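Local coordinates for protein isoflavone reductase (Medicago sativa, PDB 2GAS) that reduces 2'-hydroxyisoflavones to chiral isoflavanones with NADPH, a late step in making the pterocarpan phytoalexin medicarpin, at residues N209-I214 against A282-A287; H213-K218 against A275-D280; V33-T38 against L59-I64; D63-E68 against Q92-K97. All coordinates share one frame; numbering follows the deposited sequence.

Contact 1: residues N209-I214 against A282-A287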
# COMPACT_ATOMS: atom_id res chain seq x y z
N ASN A 209 -15.86 3.97 -7.72
CA ASN A 209 -15.09 4.68 -8.74
C ASN A 209 -14.39 5.91 -8.18
O ASN A 209 -14.36 6.97 -8.80
CB ASN A 209 -16.00 5.08 -9.91
CG ASN A 209 -16.48 3.88 -10.72
OD1 ASN A 209 -17.22 4.03 -11.70
ND2 ASN A 209 -16.06 2.69 -10.33
N LYS A 210 -13.83 5.75 -6.98
CA LYS A 210 -13.11 6.82 -6.30
C LYS A 210 -11.75 6.34 -5.82
O LYS A 210 -11.52 5.14 -5.65
CB LYS A 210 -13.90 7.28 -5.06
CG LYS A 210 -15.23 7.97 -5.33
CD LYS A 210 -15.05 9.46 -5.50
CE LYS A 210 -16.36 10.21 -5.29
NZ LYS A 210 -17.42 9.73 -6.21
N ALA A 211 -10.85 7.29 -5.61
CA ALA A 211 -9.53 7.00 -5.07
C ALA A 211 -9.67 7.40 -3.60
O ALA A 211 -10.17 8.49 -3.31
CB ALA A 211 -8.46 7.85 -5.75
N VAL A 212 -9.27 6.52 -2.69
CA VAL A 212 -9.34 6.81 -1.26
C VAL A 212 -7.92 7.12 -0.80
O VAL A 212 -7.01 6.32 -0.99
CB VAL A 212 -9.90 5.60 -0.47
CG1 VAL A 212 -9.87 5.87 1.03
CG2 VAL A 212 -11.33 5.33 -0.91
N HIS A 213 -7.74 8.30 -0.20
CA HIS A 213 -6.43 8.75 0.23
C HIS A 213 -6.24 8.70 1.73
O HIS A 213 -7.08 9.20 2.49
CB HIS A 213 -6.21 10.18 -0.25
CG HIS A 213 -6.51 10.37 -1.70
ND1 HIS A 213 -5.55 10.24 -2.68
CD2 HIS A 213 -7.68 10.59 -2.34
CE1 HIS A 213 -6.11 10.38 -3.86
NE2 HIS A 213 -7.41 10.59 -3.69
N ILE A 214 -5.14 8.10 2.16
CA ILE A 214 -4.84 8.01 3.58
C ILE A 214 -3.76 9.03 3.95
O ILE A 214 -2.58 8.84 3.64
CB ILE A 214 -4.33 6.60 3.98
CG1 ILE A 214 -5.26 5.52 3.43
CG2 ILE A 214 -4.23 6.50 5.51
CD1 ILE A 214 -6.63 5.49 4.04
N ALA A 282 -15.25 14.88 -6.70
CA ALA A 282 -15.87 14.05 -7.71
C ALA A 282 -15.10 12.75 -7.95
O ALA A 282 -15.66 11.79 -8.48
CB ALA A 282 -15.99 14.83 -9.02
N LYS A 283 -13.84 12.72 -7.55
CA LYS A 283 -13.02 11.53 -7.79
C LYS A 283 -12.27 11.00 -6.58
O LYS A 283 -11.75 9.88 -6.63
CB LYS A 283 -12.02 11.83 -8.90
CG LYS A 283 -12.66 12.09 -10.26
CD LYS A 283 -11.70 12.74 -11.25
CE LYS A 283 -10.44 11.91 -11.49
NZ LYS A 283 -9.45 12.07 -10.39
N ASP A 284 -12.21 11.78 -5.51
CA ASP A 284 -11.45 11.38 -4.33
C ASP A 284 -12.22 11.39 -3.01
O ASP A 284 -13.18 12.13 -2.84
CB ASP A 284 -10.24 12.31 -4.15
CG ASP A 284 -9.39 12.45 -5.40
OD1 ASP A 284 -8.83 11.44 -5.87
OD2 ASP A 284 -9.28 13.59 -5.92
N ILE A 285 -11.74 10.56 -2.09
CA ILE A 285 -12.30 10.46 -0.74
C ILE A 285 -11.09 10.59 0.19
O ILE A 285 -10.05 9.98 -0.05
CB ILE A 285 -12.96 9.08 -0.50
CG1 ILE A 285 -14.25 8.96 -1.33
CG2 ILE A 285 -13.25 8.89 0.98
CD1 ILE A 285 -15.30 9.99 -0.99
N GLU A 286 -11.21 11.41 1.24
CA GLU A 286 -10.12 11.58 2.21
C GLU A 286 -10.47 10.67 3.39
O GLU A 286 -11.43 10.91 4.12
CB GLU A 286 -10.06 13.04 2.67
CG GLU A 286 -8.84 13.39 3.51
CD GLU A 286 -7.57 13.46 2.68
OE1 GLU A 286 -6.64 12.67 2.93
OE2 GLU A 286 -7.52 14.32 1.77
N ALA A 287 -9.69 9.60 3.57
CA ALA A 287 -9.97 8.65 4.64
C ALA A 287 -10.16 9.26 6.02
O ALA A 287 -11.07 8.86 6.75
CB ALA A 287 -8.89 7.59 4.69
O HOH W 1 -16.43 8.71 -8.71
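Matching first torsions, chi1 -50° in His213 and -51° in Asp284, set each CG beside its own backbone N; both residues project from the face that also carries Ala211, and the torsions turn imidazole and carboxylate so that they cross obliquely and NE2 meets OD1. His213 NE2 donates to Asp284 OD1 at 2.7 Å; the oxygen lies in the plane of the ring, whereas the donor comes from above the carboxylate plane. Both ends have further partners: ND1 meets Tyr277 OH, and OD2 forms a salt bridge with Arg119. An alanine here in place of His213 would remove the NE2 donor and would probably leave Asp284 less firmly oriented and unlinked from Tyr277.

The backbones run parallel. Ala211 N reaches Lys283 O at 2.9 Å, Ala211 O receives Ile285 N, and His213 N points almost straight at Ile285 O, 2.9 Å away. The ladder ends where Ala287 N, just past the N-cap residue Glu286, binds His213 O. On the other face Val212 and Ile285 lie side by side, with Val212 CG2 4.1 Å from Ile285 CB. Bent at chi2 (-89°), Lys210 lays its CD 3.4 Å from Lys283 C. Strand 284-286 thereby forms one border of the small three-stranded parallel sheet, with 210-213 at its middle, that accompanies the Rossmann sheet in this NmrA-type reductase.

Contact 2: residues H213-K218 against A275-D280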
# COMPACT_ATOMS: atom_id res chain seq x y z
N HIS A 213 -7.74 8.30 -0.20
CA HIS A 213 -6.43 8.75 0.23
C HIS A 213 -6.24 8.70 1.73
O HIS A 213 -7.08 9.20 2.49
CB HIS A 213 -6.21 10.18 -0.25
CG HIS A 213 -6.51 10.37 -1.70
ND1 HIS A 213 -5.55 10.24 -2.68
CD2 HIS A 213 -7.68 10.59 -2.34
CE1 HIS A 213 -6.11 10.38 -3.86
NE2 HIS A 213 -7.41 10.59 -3.69
N ILE A 214 -5.14 8.10 2.16
CA ILE A 214 -4.84 8.01 3.58
C ILE A 214 -3.76 9.03 3.95
O ILE A 214 -2.58 8.84 3.64
CB ILE A 214 -4.33 6.60 3.98
CG1 ILE A 214 -5.26 5.52 3.43
CG2 ILE A 214 -4.23 6.50 5.51
CD1 ILE A 214 -6.63 5.49 4.04
N ARG A 215 -4.17 10.13 4.56
CA ARG A 215 -3.25 11.17 5.03
C ARG A 215 -3.77 11.45 6.44
O ARG A 215 -4.61 12.32 6.62
CB ARG A 215 -3.33 12.44 4.18
CG ARG A 215 -2.46 12.46 2.92
CD ARG A 215 -3.25 12.16 1.66
NE ARG A 215 -4.32 13.14 1.40
CZ ARG A 215 -4.18 14.26 0.69
NH1 ARG A 215 -3.01 14.58 0.16
NH2 ARG A 215 -5.23 15.04 0.48
N LEU A 216 -3.28 10.70 7.41
CA LEU A 216 -3.72 10.84 8.80
C LEU A 216 -3.03 12.02 9.50
O LEU A 216 -1.81 12.10 9.54
CB LEU A 216 -3.47 9.52 9.54
CG LEU A 216 -4.03 8.29 8.80
CD1 LEU A 216 -3.48 7.02 9.41
CD2 LEU A 216 -5.56 8.31 8.85
N PRO A 217 -3.82 12.94 10.06
CA PRO A 217 -3.32 14.14 10.76
C PRO A 217 -2.04 14.02 11.59
O PRO A 217 -1.08 14.74 11.33
CB PRO A 217 -4.52 14.57 11.58
CG PRO A 217 -5.65 14.25 10.66
CD PRO A 217 -5.28 12.85 10.19
N LYS A 218 -2.03 13.13 12.57
CA LYS A 218 -0.85 12.99 13.42
C LYS A 218 0.32 12.28 12.75
O LYS A 218 1.42 12.23 13.31
CB LYS A 218 -1.22 12.27 14.72
CG LYS A 218 -2.06 13.12 15.66
CD LYS A 218 -2.42 12.38 16.94
CE LYS A 218 -3.36 11.22 16.67
NZ LYS A 218 -3.77 10.52 17.92
N ALA A 275 2.69 13.12 -1.38
CA ALA A 275 1.55 12.96 -0.48
C ALA A 275 0.84 14.30 -0.29
O ALA A 275 -0.17 14.38 0.39
CB ALA A 275 2.00 12.43 0.89
N VAL A 276 1.39 15.34 -0.93
CA VAL A 276 0.84 16.68 -0.82
C VAL A 276 0.00 17.07 -2.03
O VAL A 276 0.53 17.22 -3.13
CB VAL A 276 1.97 17.72 -0.65
CG1 VAL A 276 1.39 19.12 -0.50
CG2 VAL A 276 2.83 17.35 0.54
N TYR A 277 -1.30 17.23 -1.82
CA TYR A 277 -2.23 17.61 -2.88
C TYR A 277 -3.64 17.76 -2.33
O TYR A 277 -3.99 17.15 -1.33
CB TYR A 277 -2.24 16.57 -4.00
CG TYR A 277 -2.50 15.14 -3.54
CD1 TYR A 277 -1.45 14.29 -3.23
CD2 TYR A 277 -3.81 14.66 -3.39
CE1 TYR A 277 -1.67 12.99 -2.79
CE2 TYR A 277 -4.05 13.36 -2.94
CZ TYR A 277 -2.97 12.53 -2.64
OH TYR A 277 -3.17 11.24 -2.20
N GLU A 278 -4.44 18.59 -2.99
CA GLU A 278 -5.82 18.78 -2.58
C GLU A 278 -6.63 17.80 -3.42
O GLU A 278 -6.29 17.54 -4.57
CB GLU A 278 -6.28 20.22 -2.85
CG GLU A 278 -5.62 21.24 -1.94
CD GLU A 278 -6.06 22.67 -2.24
OE1 GLU A 278 -5.67 23.57 -1.47
OE2 GLU A 278 -6.79 22.88 -3.23
N ILE A 279 -7.69 17.24 -2.85
CA ILE A 279 -8.47 16.28 -3.62
C ILE A 279 -9.68 16.88 -4.29
O ILE A 279 -10.14 17.98 -3.95
CB ILE A 279 -8.92 15.07 -2.75
CG1 ILE A 279 -9.99 15.50 -1.75
CG2 ILE A 279 -7.71 14.46 -2.05
CD1 ILE A 279 -9.54 16.48 -0.72
N ASP A 280 -10.19 16.15 -5.27
CA ASP A 280 -11.36 16.53 -6.05
C ASP A 280 -12.50 15.65 -5.54
O ASP A 280 -12.45 14.43 -5.68
CB ASP A 280 -11.07 16.27 -7.53
CG ASP A 280 -12.25 16.56 -8.42
OD1 ASP A 280 -12.07 16.54 -9.65
OD2 ASP A 280 -13.37 16.79 -7.90
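Hydrogen bonds from Arg215 hold the loop 275-280 by its backbone. The guanidinium takes Tyr277 O end-on with two nitrogens, Arg215 NH2 at 3.0 Å nearly along the C=O axis and Arg215 NH1 at 3.1 Å on a lone pair, both with the oxygen in the guanidinium plane. Arg215 NH1 also donates to Ala275 O at 2.9 Å, here from above the carbonyl plane. The charge has its strongest partner elsewhere, in a salt bridge from NH2 to Glu286, so the group is fixed in position and in rotation. A further short bond, 2.6 Å, joins His213 ND1 to Tyr277 OH, a hydroxyl that His153 also binds.

Stacking adds a second layer. Tyr277 has its CG in the crowded position between backbone N and carbonyl carbon (chi1 54°), which swings the ring back beneath the arginine. The guanidinium lies flat on it, planes 18° apart, with NH1 over the ring centre and Arg215 CZ 4.1 Å from the Tyr277 centroid: a cation-pi contact made by the same residue whose carbonyl is gripped. Against His213 the tyrosine presents its edge in an offset edge-to-face pair, planes at 69°.

Apolar contact comes from Ile279, whose CG2 sits over a face of the His213 imidazole, 4.2 Å from its centroid, as a CH-pi contact, and lies 3.6 Å from Arg215 NH2. An arginine that stacks on a tyrosine and binds backbone carbonyls of the same loop thus ties together the two loops at the C-terminal end of strand 210-213 in the small parallel sheet.

Contact 3: residues V33-T38 against L59-I64; sequences VRKTIT and LLEGDI
Two backbone hydrogen bonds join the segments. Val33 N donates almost straight to Leu60 O at 3.0 Å, nearly along the carbonyl axis. Gly62 N then returns to Val33 O at 3.2 Å, but from well above the carbonyl plane, a sign that the parallel pairing is giving way; the same oxygen also receives a CH contact from Glu61 CA. Beyond this point the polar contact passes to side chains. Arg34 and Asp63 lie side by side and point the same way, their guanidinium and carboxylate planes 28° apart, yet Arg34 NH2 stays 3.5 Å from Asp63 OD1, a long and weak salt bridge. The closer touch is made by the aliphatic part of Arg34, with CG 3.2 Å from Gly62 O and CD 3.3 Å from Asp63 OD1.

The pairing lies at the C-terminal ends of neighbouring parallel strands of the Rossmann sheet, joined through helix 42-54 in a beta-alpha-beta crossover. Arg34, just after the second strand, probably binds NADP(+), as in related enzymes; with Arg86 close to its NH1, a phosphate group there would probably relieve the crowding of like charges.

On the face that carries Val33 and Glu61, Val33 CG2 packs obliquely on Leu59 CB at 3.9 Å, and Ile49 of helix 42-54 touches Val33 and Leu59. Lys35 crosses Glu61 at about a right angle; with CG anti to the carbonyl carbon (chi1 -85°), Lys35 CG lies 3.8 Å from Glu61 OE1. Bends at chi2 and chi4 then bring the amine to Leu59 CD1, and Lys35 NZ stays 6.0 Å from Glu61 OE1, too far to pair with that carboxylate.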
# COMPACT_ATOMS: atom_id res chain seq x y z
N VAL A 33 -5.73 -19.08 -2.99
CA VAL A 33 -4.48 -19.77 -2.73
C VAL A 33 -4.31 -20.99 -3.62
O VAL A 33 -5.29 -21.66 -3.96
CB VAL A 33 -4.40 -20.23 -1.26
CG1 VAL A 33 -4.30 -19.03 -0.33
CG2 VAL A 33 -5.62 -21.06 -0.91
N ARG A 34 -3.07 -21.26 -4.00
CA ARG A 34 -2.75 -22.40 -4.83
C ARG A 34 -2.43 -23.59 -3.93
O ARG A 34 -1.61 -23.48 -3.02
CB ARG A 34 -1.54 -22.08 -5.72
CG ARG A 34 -1.74 -20.86 -6.60
CD ARG A 34 -0.59 -20.67 -7.58
NE ARG A 34 0.66 -20.26 -6.94
CZ ARG A 34 1.78 -19.99 -7.60
NH1 ARG A 34 2.87 -19.63 -6.95
NH2 ARG A 34 1.80 -20.09 -8.93
N LYS A 35 -3.10 -24.71 -4.16
CA LYS A 35 -2.85 -25.90 -3.36
C LYS A 35 -1.76 -26.73 -4.02
O LYS A 35 -1.87 -27.95 -4.15
CB LYS A 35 -4.13 -26.74 -3.22
CG LYS A 35 -5.03 -26.28 -2.08
CD LYS A 35 -4.33 -26.47 -0.74
CE LYS A 35 -5.20 -26.00 0.41
NZ LYS A 35 -5.53 -24.56 0.30
N THR A 36 -0.71 -26.03 -4.45
CA THR A 36 0.42 -26.67 -5.10
C THR A 36 1.70 -26.19 -4.44
O THR A 36 1.71 -25.18 -3.74
CB THR A 36 0.46 -26.34 -6.61
OG1 THR A 36 1.51 -27.09 -7.23
CG2 THR A 36 0.70 -24.86 -6.82
N ILE A 37 2.79 -26.93 -4.66
CA ILE A 37 4.07 -26.59 -4.07
C ILE A 37 4.87 -25.58 -4.88
O ILE A 37 5.21 -25.82 -6.04
CB ILE A 37 4.92 -27.87 -3.86
CG1 ILE A 37 4.30 -28.71 -2.75
CG2 ILE A 37 6.37 -27.50 -3.54
CD1 ILE A 37 5.03 -30.01 -2.49
N THR A 38 5.15 -24.43 -4.26
CA THR A 38 5.92 -23.37 -4.91
C THR A 38 7.12 -23.05 -4.03
O THR A 38 7.34 -23.70 -3.00
CB THR A 38 5.09 -22.09 -5.10
OG1 THR A 38 4.84 -21.49 -3.82
CG2 THR A 38 3.76 -22.40 -5.78
N LEU A 59 -10.90 -20.65 1.81
CA LEU A 59 -9.84 -20.72 0.81
C LEU A 59 -10.39 -21.17 -0.53
O LEU A 59 -10.99 -22.24 -0.63
CB LEU A 59 -8.76 -21.71 1.24
CG LEU A 59 -8.11 -21.48 2.60
CD1 LEU A 59 -7.04 -22.54 2.82
CD2 LEU A 59 -7.51 -20.08 2.65
N LEU A 60 -10.19 -20.35 -1.56
CA LEU A 60 -10.63 -20.69 -2.90
C LEU A 60 -9.37 -21.08 -3.67
O LEU A 60 -8.39 -20.33 -3.69
CB LEU A 60 -11.32 -19.49 -3.56
CG LEU A 60 -12.64 -19.04 -2.91
CD1 LEU A 60 -13.24 -17.90 -3.71
CD2 LEU A 60 -13.61 -20.21 -2.84
N GLU A 61 -9.40 -22.25 -4.30
CA GLU A 61 -8.24 -22.73 -5.04
C GLU A 61 -8.13 -22.10 -6.42
O GLU A 61 -9.08 -22.12 -7.20
CB GLU A 61 -8.30 -24.26 -5.17
CG GLU A 61 -6.98 -24.89 -5.57
CD GLU A 61 -7.06 -26.40 -5.68
OE1 GLU A 61 -7.61 -27.04 -4.77
OE2 GLU A 61 -6.55 -26.95 -6.69
N GLY A 62 -6.96 -21.53 -6.71
CA GLY A 62 -6.77 -20.91 -8.00
C GLY A 62 -5.47 -20.16 -8.13
O GLY A 62 -4.77 -19.92 -7.15
N ASP A 63 -5.14 -19.79 -9.37
CA ASP A 63 -3.92 -19.06 -9.67
C ASP A 63 -4.22 -17.95 -10.67
O ASP A 63 -4.90 -18.17 -11.67
CB ASP A 63 -2.87 -20.01 -10.24
CG ASP A 63 -1.64 -19.28 -10.75
OD1 ASP A 63 -1.08 -18.44 -10.01
OD2 ASP A 63 -1.23 -19.54 -11.91
N ILE A 64 -3.71 -16.76 -10.39
CA ILE A 64 -3.92 -15.61 -11.26
C ILE A 64 -3.63 -15.97 -12.71
O ILE A 64 -4.19 -15.37 -13.63
CB ILE A 64 -3.00 -14.43 -10.86
CG1 ILE A 64 -3.18 -14.11 -9.37
CG2 ILE A 64 -3.30 -13.21 -11.72
CD1 ILE A 64 -4.59 -13.74 -8.98

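Contact 4: residues D63-E68 against Q92-K97; sequences DINDHE and QVKIIK
Ile64 and Ile95 cross obliquely, both with CG1 anti to the carbonyl carbon and CG2 anti to the backbone N. Ile95 CD1 lies in the fork between CG2 and CD1 of Ile64, at 3.3 and 3.2 Å, modelled very tightly. Higher on the same branch, Ile95 CG1 rests 3.7 Å from Ile64 CG2. Both residues are buried and both touch Leu8 of strand 5-8, so the pair packs between the turn, the helix and that strand.

That turn, type I from Asp63 to Asp66, is closed by a 2.6 Å bond from Asp66 N to Asp63 O and leads into helix 67-74 with Asp66 at its N-cap. It follows the third strand of the Rossmann sheet, close to the dinucleotide-binding loop, and meets helix 92-102, which connects the fourth and fifth strands.

Two lysines of the same helix reach toward the 63-68 segment. Lys94, its chain extended, crosses Asn65 obliquely, its CB 4.0 Å from Ile64 O and its NZ near the side-chain amide of Asn65, though the amine's strongest partner is Asp91. Lys97, straight until chi4 (-59°), crosses His67 at about a right angle and places NZ over one face of the imidazole. An alanine here in place of His67 would remove the ring, and the Lys97 amine would probably be less well held in place.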
# COMPACT_ATOMS: atom_id res chain seq x y z
N ASP A 63 -5.14 -19.79 -9.37
CA ASP A 63 -3.92 -19.06 -9.67
C ASP A 63 -4.22 -17.95 -10.67
O ASP A 63 -4.90 -18.17 -11.67
CB ASP A 63 -2.87 -20.01 -10.24
CG ASP A 63 -1.64 -19.28 -10.75
OD1 ASP A 63 -1.08 -18.44 -10.01
OD2 ASP A 63 -1.23 -19.54 -11.91
N ILE A 64 -3.71 -16.76 -10.39
CA ILE A 64 -3.92 -15.61 -11.26
C ILE A 64 -3.63 -15.97 -12.71
O ILE A 64 -4.19 -15.37 -13.63
CB ILE A 64 -3.00 -14.43 -10.86
CG1 ILE A 64 -3.18 -14.11 -9.37
CG2 ILE A 64 -3.30 -13.21 -11.72
CD1 ILE A 64 -4.59 -13.74 -8.98
N ASN A 65 -2.76 -16.95 -12.91
CA ASN A 65 -2.40 -17.38 -14.26
C ASN A 65 -3.25 -18.53 -14.80
O ASN A 65 -2.97 -19.08 -15.86
CB ASN A 65 -0.92 -17.76 -14.31
CG ASN A 65 -0.01 -16.58 -14.03
OD1 ASN A 65 0.03 -16.05 -12.92
ND2 ASN A 65 0.73 -16.15 -15.05
N ASP A 66 -4.29 -18.90 -14.05
CA ASP A 66 -5.19 -19.97 -14.47
C ASP A 66 -6.59 -19.35 -14.56
O ASP A 66 -7.36 -19.38 -13.60
CB ASP A 66 -5.17 -21.12 -13.47
CG ASP A 66 -5.94 -22.33 -13.97
OD1 ASP A 66 -5.86 -23.40 -13.32
OD2 ASP A 66 -6.62 -22.22 -15.01
N HIS A 67 -6.89 -18.80 -15.73
CA HIS A 67 -8.16 -18.13 -15.99
C HIS A 67 -9.41 -18.83 -15.46
O HIS A 67 -10.25 -18.20 -14.82
CB HIS A 67 -8.31 -17.85 -17.49
CG HIS A 67 -9.52 -17.04 -17.84
ND1 HIS A 67 -10.67 -17.60 -18.33
CD2 HIS A 67 -9.75 -15.71 -17.74
CE1 HIS A 67 -11.57 -16.65 -18.52
NE2 HIS A 67 -11.04 -15.50 -18.17
N GLU A 68 -9.52 -20.13 -15.73
CA GLU A 68 -10.69 -20.90 -15.28
C GLU A 68 -10.88 -20.83 -13.77
O GLU A 68 -12.00 -20.60 -13.29
CB GLU A 68 -10.57 -22.36 -15.69
CG GLU A 68 -10.65 -22.60 -17.19
CD GLU A 68 -10.64 -24.07 -17.54
OE1 GLU A 68 -9.67 -24.77 -17.15
OE2 GLU A 68 -11.58 -24.54 -18.21
N GLN A 92 -2.59 -7.91 -13.78
CA GLN A 92 -3.95 -7.52 -13.43
C GLN A 92 -4.82 -7.49 -14.69
O GLN A 92 -6.04 -7.40 -14.60
CB GLN A 92 -3.97 -6.17 -12.73
CG GLN A 92 -3.34 -6.24 -11.34
CD GLN A 92 -3.28 -4.90 -10.66
OE1 GLN A 92 -4.14 -4.57 -9.84
NE2 GLN A 92 -2.27 -4.11 -11.00
N VAL A 93 -4.18 -7.55 -15.85
CA VAL A 93 -4.91 -7.58 -17.11
C VAL A 93 -5.69 -8.89 -17.13
O VAL A 93 -6.84 -8.94 -17.56
CB VAL A 93 -3.96 -7.56 -18.33
CG1 VAL A 93 -4.74 -7.81 -19.61
CG2 VAL A 93 -3.25 -6.22 -18.40
N LYS A 94 -5.04 -9.94 -16.64
CA LYS A 94 -5.66 -11.26 -16.58
C LYS A 94 -6.78 -11.25 -15.55
O LYS A 94 -7.83 -11.86 -15.76
CB LYS A 94 -4.61 -12.31 -16.22
CG LYS A 94 -3.46 -12.37 -17.22
CD LYS A 94 -2.25 -13.09 -16.66
CE LYS A 94 -1.12 -13.14 -17.69
NZ LYS A 94 0.12 -13.75 -17.16
N ILE A 95 -6.57 -10.55 -14.44
CA ILE A 95 -7.59 -10.47 -13.41
C ILE A 95 -8.83 -9.73 -13.91
O ILE A 95 -9.96 -10.15 -13.65
CB ILE A 95 -7.06 -9.74 -12.15
CG1 ILE A 95 -5.90 -10.53 -11.54
CG2 ILE A 95 -8.19 -9.57 -11.14
CD1 ILE A 95 -6.29 -11.89 -11.02
N ILE A 96 -8.62 -8.64 -14.64
CA ILE A 96 -9.71 -7.86 -15.19
C ILE A 96 -10.50 -8.69 -16.20
O ILE A 96 -11.73 -8.61 -16.26
CB ILE A 96 -9.19 -6.56 -15.85
CG1 ILE A 96 -8.61 -5.63 -14.78
CG2 ILE A 96 -10.31 -5.84 -16.60
CD1 ILE A 96 -9.63 -5.21 -13.75
N LYS A 97 -9.79 -9.48 -17.00
CA LYS A 97 -10.46 -10.33 -17.98
C LYS A 97 -11.38 -11.29 -17.25
O LYS A 97 -12.53 -11.49 -17.66
CB LYS A 97 -9.42 -11.12 -18.80
CG LYS A 97 -10.04 -12.02 -19.86
CD LYS A 97 -8.96 -12.78 -20.62
CE LYS A 97 -9.56 -13.65 -21.72
NZ LYS A 97 -10.53 -14.65 -21.20

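How the contacts relate
Along the chain the order is contact 3, contact 4, then contacts 1 and 2, which open from the same stretch. Contacts 3 and 4 share Asp63 and Ile64, their centres about 13 Å apart, and follow one path from strand 58-61 through a turn into helix 67-74 in the Rossmann part of the fold. Contacts 1 and 2 share His213 and Ile214, centres about 10 Å apart, and are linked by the Glu286-Arg215 salt bridge. The centres of contacts 2 and 3 lie about 36 Å apart, on opposite sides of the chain's centre. Contact 3 holds a probable NADP(+)-binding arginine and contact 4 lies close to it; contact 1 pairs edge strand 284-286 with central strand 210-213, and contact 2 joins the loops beside them.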